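Local coordinates for phage-like element PBSX protein XepA (Bacillus subtilis, PDB 6IA5) that is of unknown function, seems not to take part in host cell lysis, and assembles as a pentamer, at residues F178-N183 and L201-Y206; S212-W217 and L271-T276; L226-V231 and I259-I264. All blocks are in the same frame, centred on the assembly; numbering follows the deposited sequence.

Interaction 1 of 3, residues F178-N183 and L201-Y206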
loop_
_atom_site.group_PDB
_atom_site.type_symbol
_atom_site.label_atom_id
_atom_site.label_comp_id
_atom_site.label_asym_id
_atom_site.label_seq_id
_atom_site.Cartn_x
_atom_site.Cartn_y
_atom_site.Cartn_z
ATOM N N PHE E 178 -26.688 4.305 22.850
ATOM C CA PHE E 178 -27.879 4.958 22.330
ATOM C C PHE E 178 -28.871 5.214 23.458
ATOM O O PHE E 178 -29.011 4.393 24.357
ATOM C CB PHE E 178 -28.499 4.140 21.194
ATOM C CG PHE E 178 -29.672 4.822 20.534
ATOM C CD1 PHE E 178 -29.477 5.740 19.506
ATOM C CD2 PHE E 178 -30.970 4.576 20.968
ATOM C CE1 PHE E 178 -30.557 6.391 18.926
ATOM C CE2 PHE E 178 -32.052 5.218 20.377
ATOM C CZ PHE E 178 -31.842 6.133 19.361
ATOM N N VAL E 179 -29.567 6.354 23.381
ATOM C CA VAL E 179 -30.557 6.719 24.379
ATOM C C VAL E 179 -31.943 6.550 23.770
ATOM O O VAL E 179 -32.298 7.256 22.830
ATOM C CB VAL E 179 -30.335 8.153 24.902
ATOM C CG1 VAL E 179 -31.423 8.577 25.887
ATOM C CG2 VAL E 179 -28.945 8.320 25.502
ATOM N N PHE E 180 -32.715 5.605 24.308
ATOM C CA PHE E 180 -34.088 5.433 23.870
ATOM C C PHE E 180 -34.962 6.433 24.622
ATOM O O PHE E 180 -35.833 7.056 24.021
ATOM C CB PHE E 180 -34.569 3.998 24.117
ATOM C CG PHE E 180 -33.794 2.952 23.351
ATOM C CD1 PHE E 180 -34.180 2.591 22.068
ATOM C CD2 PHE E 180 -32.671 2.342 23.909
ATOM C CE1 PHE E 180 -33.474 1.628 21.359
ATOM C CE2 PHE E 180 -31.958 1.382 23.203
ATOM C CZ PHE E 180 -32.362 1.024 21.930
ATOM N N HIS E 181 -34.720 6.530 25.938
ATOM C CA HIS E 181 -35.415 7.399 26.870
ATOM C C HIS E 181 -34.418 7.826 27.942
ATOM O O HIS E 181 -33.589 7.032 28.397
ATOM C CB HIS E 181 -36.551 6.666 27.595
ATOM C CG HIS E 181 -37.667 6.204 26.720
ATOM N ND1 HIS E 181 -38.739 7.009 26.390
ATOM C CD2 HIS E 181 -37.887 5.022 26.108
ATOM C CE1 HIS E 181 -39.580 6.354 25.622
ATOM N NE2 HIS E 181 -39.078 5.120 25.436
ATOM N N GLU E 182 -34.521 9.088 28.367
ATOM C CA GLU E 182 -33.774 9.565 29.516
ATOM C C GLU E 182 -34.725 10.288 30.463
ATOM O O GLU E 182 -35.277 11.325 30.110
ATOM C CB GLU E 182 -32.698 10.523 29.026
ATOM C CG GLU E 182 -31.880 11.134 30.136
ATOM C CD GLU E 182 -30.540 11.606 29.626
ATOM O OE1 GLU E 182 -30.476 12.527 28.778
ATOM O OE2 GLU E 182 -29.570 10.981 30.033
ATOM N N ASN E 183 -34.935 9.710 31.646
ATOM C CA ASN E 183 -35.783 10.311 32.664
ATOM C C ASN E 183 -37.180 10.600 32.115
ATOM O O ASN E 183 -37.741 11.665 32.368
ATOM C CB ASN E 183 -35.139 11.570 33.243
ATOM C CG ASN E 183 -33.818 11.274 33.906
ATOM O OD1 ASN E 183 -33.697 10.298 34.636
ATOM N ND2 ASN E 183 -32.828 12.104 33.630
ATOM N N LEU E 201 -27.557 -6.010 20.624
ATOM C CA LEU E 201 -27.907 -4.840 21.414
ATOM C C LEU E 201 -28.161 -5.265 22.855
ATOM O O LEU E 201 -28.870 -6.241 23.109
ATOM C CB LEU E 201 -29.162 -4.201 20.801
ATOM C CG LEU E 201 -29.840 -3.103 21.622
ATOM C CD1 LEU E 201 -29.002 -1.819 21.660
ATOM C CD2 LEU E 201 -31.257 -2.858 21.108
ATOM N N LEU E 202 -27.563 -4.526 23.799
ATOM C CA LEU E 202 -27.854 -4.704 25.217
ATOM C C LEU E 202 -28.559 -3.441 25.709
ATOM O O LEU E 202 -28.037 -2.347 25.514
ATOM C CB LEU E 202 -26.549 -4.944 25.986
ATOM C CG LEU E 202 -26.762 -5.198 27.482
ATOM C CD1 LEU E 202 -27.413 -6.552 27.717
ATOM C CD2 LEU E 202 -25.474 -5.077 28.270
ATOM N N VAL E 203 -29.745 -3.604 26.302
ATOM C CA VAL E 203 -30.575 -2.481 26.722
ATOM C C VAL E 203 -30.750 -2.537 28.235
ATOM O O VAL E 203 -31.206 -3.550 28.762
ATOM C CB VAL E 203 -31.967 -2.481 26.060
ATOM C CG1 VAL E 203 -32.825 -1.324 26.581
ATOM C CG2 VAL E 203 -31.917 -2.431 24.546
ATOM N N GLU E 204 -30.435 -1.422 28.905
ATOM C CA GLU E 204 -30.657 -1.285 30.335
ATOM C C GLU E 204 -31.892 -0.422 30.595
ATOM O O GLU E 204 -32.073 0.621 29.974
ATOM C CB GLU E 204 -29.424 -0.675 31.016
ATOM C CG GLU E 204 -29.441 -0.945 32.516
ATOM C CD GLU E 204 -28.381 -0.269 33.364
ATOM O OE1 GLU E 204 -27.358 0.179 32.776
ATOM O OE2 GLU E 204 -28.583 -0.196 34.608
ATOM N N VAL E 205 -32.734 -0.874 31.529
ATOM C CA VAL E 205 -33.943 -0.188 31.971
ATOM C C VAL E 205 -33.736 0.150 33.449
ATOM O O VAL E 205 -33.470 -0.739 34.260
ATOM C CB VAL E 205 -35.190 -1.077 31.781
ATOM C CG1 VAL E 205 -36.463 -0.376 32.270
ATOM C CG2 VAL E 205 -35.335 -1.557 30.333
ATOM N N TYR E 206 -33.839 1.440 33.798
ATOM C CA TYR E 206 -33.544 1.863 35.158
ATOM C C TYR E 206 -34.190 3.216 35.451
ATOM O O TYR E 206 -34.343 4.044 34.555
ATOM C CB TYR E 206 -32.030 1.924 35.398
ATOM C CG TYR E 206 -31.303 2.899 34.508
ATOM C CD1 TYR E 206 -30.953 2.550 33.213
ATOM C CD2 TYR E 206 -30.942 4.160 34.959
ATOM C CE1 TYR E 206 -30.285 3.435 32.377
ATOM C CE2 TYR E 206 -30.250 5.051 34.141
ATOM C CZ TYR E 206 -29.930 4.688 32.844
ATOM O OH TYR E 206 -29.269 5.537 32.002
HETATM O O HOH W 1 -33.533 6.864 35.085
#
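F180 carries the first segment's side of this contact, reaching L201 and V203 on strand 201-206. Ahead of it, F178 hydrogen-bonds through its backbone to G275 and comes edge-on over the F180 ring, with F178 CD2 3.7 Å above the plane and over the centre. V179 turns to the other side, onto K274. At F180 the CG is anti to the carbonyl carbon (chi1 -62°), which sends the ring toward strand 201-206. Two neighbouring ring atoms make the contact, both obliquely: F180 CZ lies 4.1 Å from L201 CD2, and F180 CE2 4.0 Å from V203 CG2. The L201 side chain meets the ring from the opposite direction, while that of V203 crosses it at about a right angle. The strand slips by a residue: F180 and H181 both pair through the backbone with V273, a classic bulge. E182 forms a salt bridge with K274. At N183 a water joins the segments, donating to Y206 O at 3.0 Å and weakly to N183 OD1 at 3.5 Å. Direct contact is thus purely van der Waals, a buried ring on two branched side chains, with L193, I259 and M261 also against it; one water gives the polar link.

Interaction 2 of 3, residues S212-W217 and L271-T276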
loop_
_atom_site.group_PDB
_atom_site.type_symbol
_atom_site.label_atom_id
_atom_site.label_comp_id
_atom_site.label_asym_id
_atom_site.label_seq_id
_atom_site.Cartn_x
_atom_site.Cartn_y
_atom_site.Cartn_z
ATOM N N SER E 212 -43.933 0.741 35.513
ATOM C CA SER E 212 -43.604 1.044 34.129
ATOM C C SER E 212 -43.715 -0.232 33.302
ATOM O O SER E 212 -43.558 -1.343 33.821
ATOM C CB SER E 212 -42.251 1.685 33.964
ATOM O OG SER E 212 -41.240 0.862 34.522
ATOM N N GLU E 213 -44.039 -0.052 32.021
ATOM C CA GLU E 213 -43.992 -1.148 31.072
ATOM C C GLU E 213 -43.243 -0.693 29.820
ATOM O O GLU E 213 -43.588 0.326 29.215
ATOM C CB GLU E 213 -45.398 -1.642 30.742
ATOM C CG GLU E 213 -45.364 -2.802 29.747
ATOM C CD GLU E 213 -46.659 -3.593 29.646
ATOM O OE1 GLU E 213 -47.711 -2.928 29.635
ATOM O OE2 GLU E 213 -46.621 -4.865 29.601
ATOM N N VAL E 214 -42.222 -1.479 29.447
ATOM C CA VAL E 214 -41.467 -1.242 28.226
ATOM C C VAL E 214 -41.759 -2.375 27.252
ATOM O O VAL E 214 -41.672 -3.540 27.622
ATOM C CB VAL E 214 -39.962 -1.128 28.503
ATOM C CG1 VAL E 214 -39.169 -0.853 27.224
ATOM C CG2 VAL E 214 -39.676 -0.081 29.570
ATOM N N LYS E 215 -42.086 -2.011 26.006
ATOM C CA LYS E 215 -42.356 -2.975 24.958
ATOM C C LYS E 215 -41.243 -2.876 23.926
ATOM O O LYS E 215 -40.847 -1.771 23.561
ATOM C CB LYS E 215 -43.722 -2.691 24.332
ATOM C CG LYS E 215 -44.265 -3.766 23.401
ATOM C CD LYS E 215 -45.747 -3.594 23.108
ATOM C CE LYS E 215 -46.460 -4.841 22.606
ATOM N NZ LYS E 215 -45.590 -5.728 21.797
ATOM N N PHE E 216 -40.748 -4.040 23.473
ATOM C CA PHE E 216 -39.586 -4.114 22.598
ATOM C C PHE E 216 -40.041 -4.213 21.142
ATOM O O PHE E 216 -40.813 -5.107 20.791
ATOM C CB PHE E 216 -38.736 -5.339 22.953
ATOM C CG PHE E 216 -38.429 -5.529 24.423
ATOM C CD1 PHE E 216 -38.243 -4.440 25.270
ATOM C CD2 PHE E 216 -38.288 -6.808 24.957
ATOM C CE1 PHE E 216 -37.923 -4.627 26.614
ATOM C CE2 PHE E 216 -37.972 -6.992 26.298
ATOM C CZ PHE E 216 -37.789 -5.898 27.119
ATOM N N TRP E 217 -39.548 -3.298 20.299
ATOM C CA TRP E 217 -39.992 -3.234 18.915
ATOM C C TRP E 217 -38.789 -3.156 17.988
ATOM O O TRP E 217 -37.795 -2.520 18.316
ATOM C CB TRP E 217 -40.829 -1.976 18.660
ATOM C CG TRP E 217 -42.121 -1.807 19.396
ATOM C CD1 TRP E 217 -42.367 -0.912 20.398
ATOM C CD2 TRP E 217 -43.381 -2.444 19.114
ATOM N NE1 TRP E 217 -43.685 -0.963 20.770
ATOM C CE2 TRP E 217 -44.336 -1.884 19.996
ATOM C CE3 TRP E 217 -43.802 -3.423 18.205
ATOM C CZ2 TRP E 217 -45.676 -2.283 20.005
ATOM C CZ3 TRP E 217 -45.126 -3.819 18.211
ATOM C CH2 TRP E 217 -46.048 -3.259 19.104
ATOM N N LEU E 271 -38.079 7.033 34.124
ATOM C CA LEU E 271 -37.418 5.835 33.623
ATOM C C LEU E 271 -36.462 6.218 32.500
ATOM O O LEU E 271 -36.822 6.991 31.622
ATOM C CB LEU E 271 -38.475 4.827 33.154
ATOM C CG LEU E 271 -37.986 3.386 32.970
ATOM C CD1 LEU E 271 -37.758 2.717 34.322
ATOM C CD2 LEU E 271 -38.979 2.568 32.160
ATOM N N SER E 272 -35.243 5.693 32.575
ATOM C CA SER E 272 -34.293 5.782 31.480
ATOM C C SER E 272 -34.181 4.414 30.804
ATOM O O SER E 272 -34.261 3.380 31.463
ATOM C CB SER E 272 -32.946 6.244 31.975
ATOM O OG SER E 272 -33.021 7.572 32.485
ATOM N N VAL E 273 -34.005 4.431 29.483
ATOM C CA VAL E 273 -33.795 3.234 28.686
ATOM C C VAL E 273 -32.662 3.527 27.713
ATOM O O VAL E 273 -32.805 4.357 26.817
ATOM C CB VAL E 273 -35.074 2.793 27.946
ATOM C CG1 VAL E 273 -34.818 1.483 27.202
ATOM C CG2 VAL E 273 -36.272 2.641 28.885
ATOM N N LYS E 274 -31.531 2.858 27.926
ATOM C CA LYS E 274 -30.340 3.138 27.144
ATOM C C LYS E 274 -29.652 1.820 26.836
ATOM O O LYS E 274 -29.745 0.884 27.630
ATOM C CB LYS E 274 -29.371 4.018 27.943
ATOM C CG LYS E 274 -29.958 5.359 28.345
ATOM C CD LYS E 274 -28.932 6.324 28.872
ATOM C CE LYS E 274 -29.577 7.612 29.347
ATOM N NZ LYS E 274 -28.556 8.463 30.004
ATOM N N GLY E 275 -28.929 1.777 25.712
ATOM C CA GLY E 275 -28.264 0.539 25.347
ATOM C C GLY E 275 -26.940 0.740 24.625
ATOM O O GLY E 275 -26.542 1.869 24.336
ATOM N N THR E 276 -26.287 -0.391 24.340
ATOM C CA THR E 276 -25.064 -0.468 23.575
ATOM C C THR E 276 -25.264 -1.484 22.456
ATOM O O THR E 276 -25.625 -2.638 22.729
ATOM C CB THR E 276 -23.896 -0.892 24.475
ATOM O OG1 THR E 276 -23.779 0.076 25.525
ATOM C CG2 THR E 276 -22.588 -1.015 23.721
#
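S212 and L271 stand abreast, as do V214 and V273, on strands that run in nearly the same direction, 21° apart. The strand axes pass at 9.9 Å, much too far for backbone pairing, so the strands meet here through side chains. Their backbones spread along this run: CA of S212 is 7.8 Å from CA of L271, whereas CA of V214 is 8.9 Å from CA of V273. L271 touches both S212 and V214. With its CG anti to the backbone N (chi1 -164°), it turns its methyls toward strand 212-217, CD2 making the closer contacts. L271 CD2 lies 3.7 Å from S212 OG, a van der Waals contact of a methyl with a hydroxyl oxygen, and 3.8 Å from V214 CG2. The same V214 CG2 also approaches V273 CG2, more loosely, at 4.4 Å. Beside strand 271-276 in its own sheet, V203 packs on V273 and V205 on L271; M261, on the strand that pairs with 211-219, also touches V273. Two strands packing face to face through alternate side chains, with a small negative crossing angle (-21°), are what an aligned beta sandwich looks like in its interior, here in the C-terminal domain of XepA.

Interaction 3 of 3, residues L226-V231 and I259-I264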
loop_
_atom_site.group_PDB
_atom_site.type_symbol
_atom_site.label_atom_id
_atom_site.label_comp_id
_atom_site.label_asym_id
_atom_site.label_seq_id
_atom_site.Cartn_x
_atom_site.Cartn_y
_atom_site.Cartn_z
ATOM N N LEU E 226 -42.645 -4.059 14.769
ATOM C CA LEU E 226 -42.746 -5.502 14.918
ATOM C C LEU E 226 -42.217 -5.875 16.300
ATOM O O LEU E 226 -41.147 -5.404 16.697
ATOM C CB LEU E 226 -41.879 -6.165 13.842
ATOM C CG LEU E 226 -42.333 -5.903 12.407
ATOM C CD1 LEU E 226 -41.144 -5.899 11.451
ATOM C CD2 LEU E 226 -43.367 -6.940 11.993
ATOM N N PRO E 227 -42.924 -6.744 17.051
ATOM C CA PRO E 227 -42.464 -7.139 18.384
ATOM C C PRO E 227 -41.208 -7.994 18.249
ATOM O O PRO E 227 -41.125 -8.848 17.376
ATOM C CB PRO E 227 -43.617 -7.970 18.969
ATOM C CG PRO E 227 -44.773 -7.813 17.982
ATOM C CD PRO E 227 -44.171 -7.412 16.651
ATOM N N ILE E 228 -40.233 -7.747 19.128
ATOM C CA ILE E 228 -39.017 -8.553 19.191
ATOM C C ILE E 228 -38.834 -9.056 20.620
ATOM O O ILE E 228 -39.414 -8.503 21.554
ATOM C CB ILE E 228 -37.803 -7.735 18.703
ATOM C CG1 ILE E 228 -37.572 -6.504 19.588
ATOM C CG2 ILE E 228 -38.032 -7.333 17.249
ATOM C CD1 ILE E 228 -36.323 -5.737 19.286
ATOM N N ARG E 229 -38.027 -10.114 20.768
ATOM C CA ARG E 229 -37.819 -10.765 22.051
ATOM C C ARG E 229 -36.390 -10.489 22.506
ATOM O O ARG E 229 -35.455 -10.524 21.699
ATOM C CB ARG E 229 -38.101 -12.269 21.947
ATOM C CG ARG E 229 -37.166 -13.018 21.002
ATOM C CD ARG E 229 -37.525 -14.471 20.796
ATOM N NE ARG E 229 -36.387 -15.151 20.217
ATOM C CZ ARG E 229 -36.144 -15.188 18.919
ATOM N NH1 ARG E 229 -36.839 -14.413 18.106
ATOM N NH2 ARG E 229 -35.216 -15.993 18.443
ATOM N N GLY E 230 -36.234 -10.205 23.800
ATOM C CA GLY E 230 -34.919 -10.036 24.390
ATOM C C GLY E 230 -34.699 -11.101 25.467
ATOM O O GLY E 230 -35.657 -11.758 25.889
ATOM N N VAL E 231 -33.442 -11.246 25.898
ATOM C CA VAL E 231 -33.089 -12.189 26.942
ATOM C C VAL E 231 -32.503 -11.412 28.120
ATOM O O VAL E 231 -31.487 -10.728 27.969
ATOM C CB VAL E 231 -32.096 -13.243 26.402
ATOM C CG1 VAL E 231 -31.679 -14.222 27.502
ATOM C CG2 VAL E 231 -32.714 -14.040 25.253
ATOM N N ILE E 259 -34.616 -0.030 16.103
ATOM C CA ILE E 259 -35.090 -0.655 17.332
ATOM C C ILE E 259 -35.724 0.428 18.196
ATOM O O ILE E 259 -35.158 1.508 18.375
ATOM C CB ILE E 259 -33.938 -1.382 18.072
ATOM C CG1 ILE E 259 -33.273 -2.468 17.214
ATOM C CG2 ILE E 259 -34.415 -1.913 19.423
ATOM C CD1 ILE E 259 -34.202 -3.567 16.749
ATOM N N ILE E 260 -36.910 0.131 18.717
ATOM C CA ILE E 260 -37.623 1.078 19.556
ATOM C C ILE E 260 -37.957 0.369 20.870
ATOM O O ILE E 260 -38.426 -0.774 20.872
ATOM C CB ILE E 260 -38.889 1.566 18.827
ATOM C CG1 ILE E 260 -38.525 2.429 17.611
ATOM C CG2 ILE E 260 -39.798 2.309 19.784
ATOM C CD1 ILE E 260 -39.679 2.687 16.659
ATOM N N MET E 261 -37.703 1.068 21.980
ATOM C CA MET E 261 -38.060 0.588 23.303
ATOM C C MET E 261 -39.133 1.517 23.849
ATOM O O MET E 261 -38.816 2.560 24.417
ATOM C CB MET E 261 -36.825 0.644 24.209
ATOM C CG MET E 261 -35.698 -0.269 23.713
ATOM S SD MET E 261 -36.113 -1.966 24.169
ATOM C CE MET E 261 -35.728 -2.840 22.647
ATOM N N GLU E 262 -40.401 1.135 23.669
ATOM C CA GLU E 262 -41.505 2.038 23.931
ATOM C C GLU E 262 -41.929 1.929 25.394
ATOM O O GLU E 262 -42.189 0.832 25.906
ATOM C CB GLU E 262 -42.675 1.711 22.996
ATOM C CG GLU E 262 -43.976 2.394 23.373
ATOM C CD GLU E 262 -45.124 2.182 22.391
ATOM O OE1 GLU E 262 -45.027 1.291 21.531
ATOM O OE2 GLU E 262 -46.106 2.924 22.454
ATOM N N ILE E 263 -42.031 3.085 26.066
ATOM C CA ILE E 263 -42.679 3.094 27.362
ATOM C C ILE E 263 -44.188 3.141 27.131
ATOM O O ILE E 263 -44.702 4.145 26.646
ATOM C CB ILE E 263 -42.158 4.237 28.253
ATOM C CG1 ILE E 263 -40.663 4.075 28.535
ATOM C CG2 ILE E 263 -42.957 4.295 29.545
ATOM C CD1 ILE E 263 -40.009 5.269 29.172
ATOM N N ILE E 264 -44.851 2.025 27.455
ATOM C CA ILE E 264 -46.277 1.814 27.262
ATOM C C ILE E 264 -47.018 2.573 28.358
ATOM O O ILE E 264 -48.057 3.187 28.116
ATOM C CB ILE E 264 -46.620 0.305 27.294
ATOM C CG1 ILE E 264 -46.072 -0.423 26.067
ATOM C CG2 ILE E 264 -48.125 0.071 27.436
ATOM C CD1 ILE E 264 -46.613 0.115 24.748
#
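I228 and I259 meet inside the beta sandwich of the C-terminal domain, at the place where strand 225-232 is interrupted. Residues 228 and 229 form the short break in that strand, while 259-264 is continuous strand, and the two segments are not neighbours in the sheet: strand 211-219 lies between them and pairs with both. With CA of I228 9.0 Å from CA of I259, the contact is made by the side-chain ends. I228 reaches across by stretching. Its CG1 sits between the backbone N and the carbonyl carbon (chi1 61°), and the chain then runs on extended (chi2 173°), carrying CD1 to the far end. I259 bends instead: both its torsions are close to -60°, which brings the CD1 methyl round to meet the incoming one, although its CB does not set out in that direction. The two methyls meet with I228 CD1 4.0 Å from I259 CD1. The other branch of the same isoleucine is within reach too, I259 CG2 lying 4.3 Å from I228 CD1. F251 and F216 flank both I228 and M261, and F256 also packs on I228, so aromatic side chains line part of the cluster, and I253 packs on I259. Just before the break, P227 O accepts a hydrogen bond from T233 OG1 of a third subunit, so the strand that feeds I228 into the core also lies at an interface of the pentamer. M261, two residues along from I259, curls its thioether back over that side chain, which brings M261 CE to 3.6 Å from I259 CG2. From there the methyl makes the last and loosest touch across the contact, M261 CE to I228 CD1 at 4.5 Å.

Coming from the N terminus, the chain passes through its other domain before reaching interaction 1, which closes a short loop between 178-183 and 201-206. Only after that does interaction 2 open, at 212-217, and it stays open until 271-276. Interaction 3 is nested within that span, joining 226-231 to 259-264, so nothing crosses. Strand 271-278 nevertheless reaches back to the first loop: it pairs with strands 175-179 and 181-184 on one edge and with 200-207 on the other. Strand 258-267 pairs with 211-219 and packs on F180 and H181, so all three contacts share one sandwich core. Interactions 1 and 2 also border the second subunit, whereas interaction 3 borders the third.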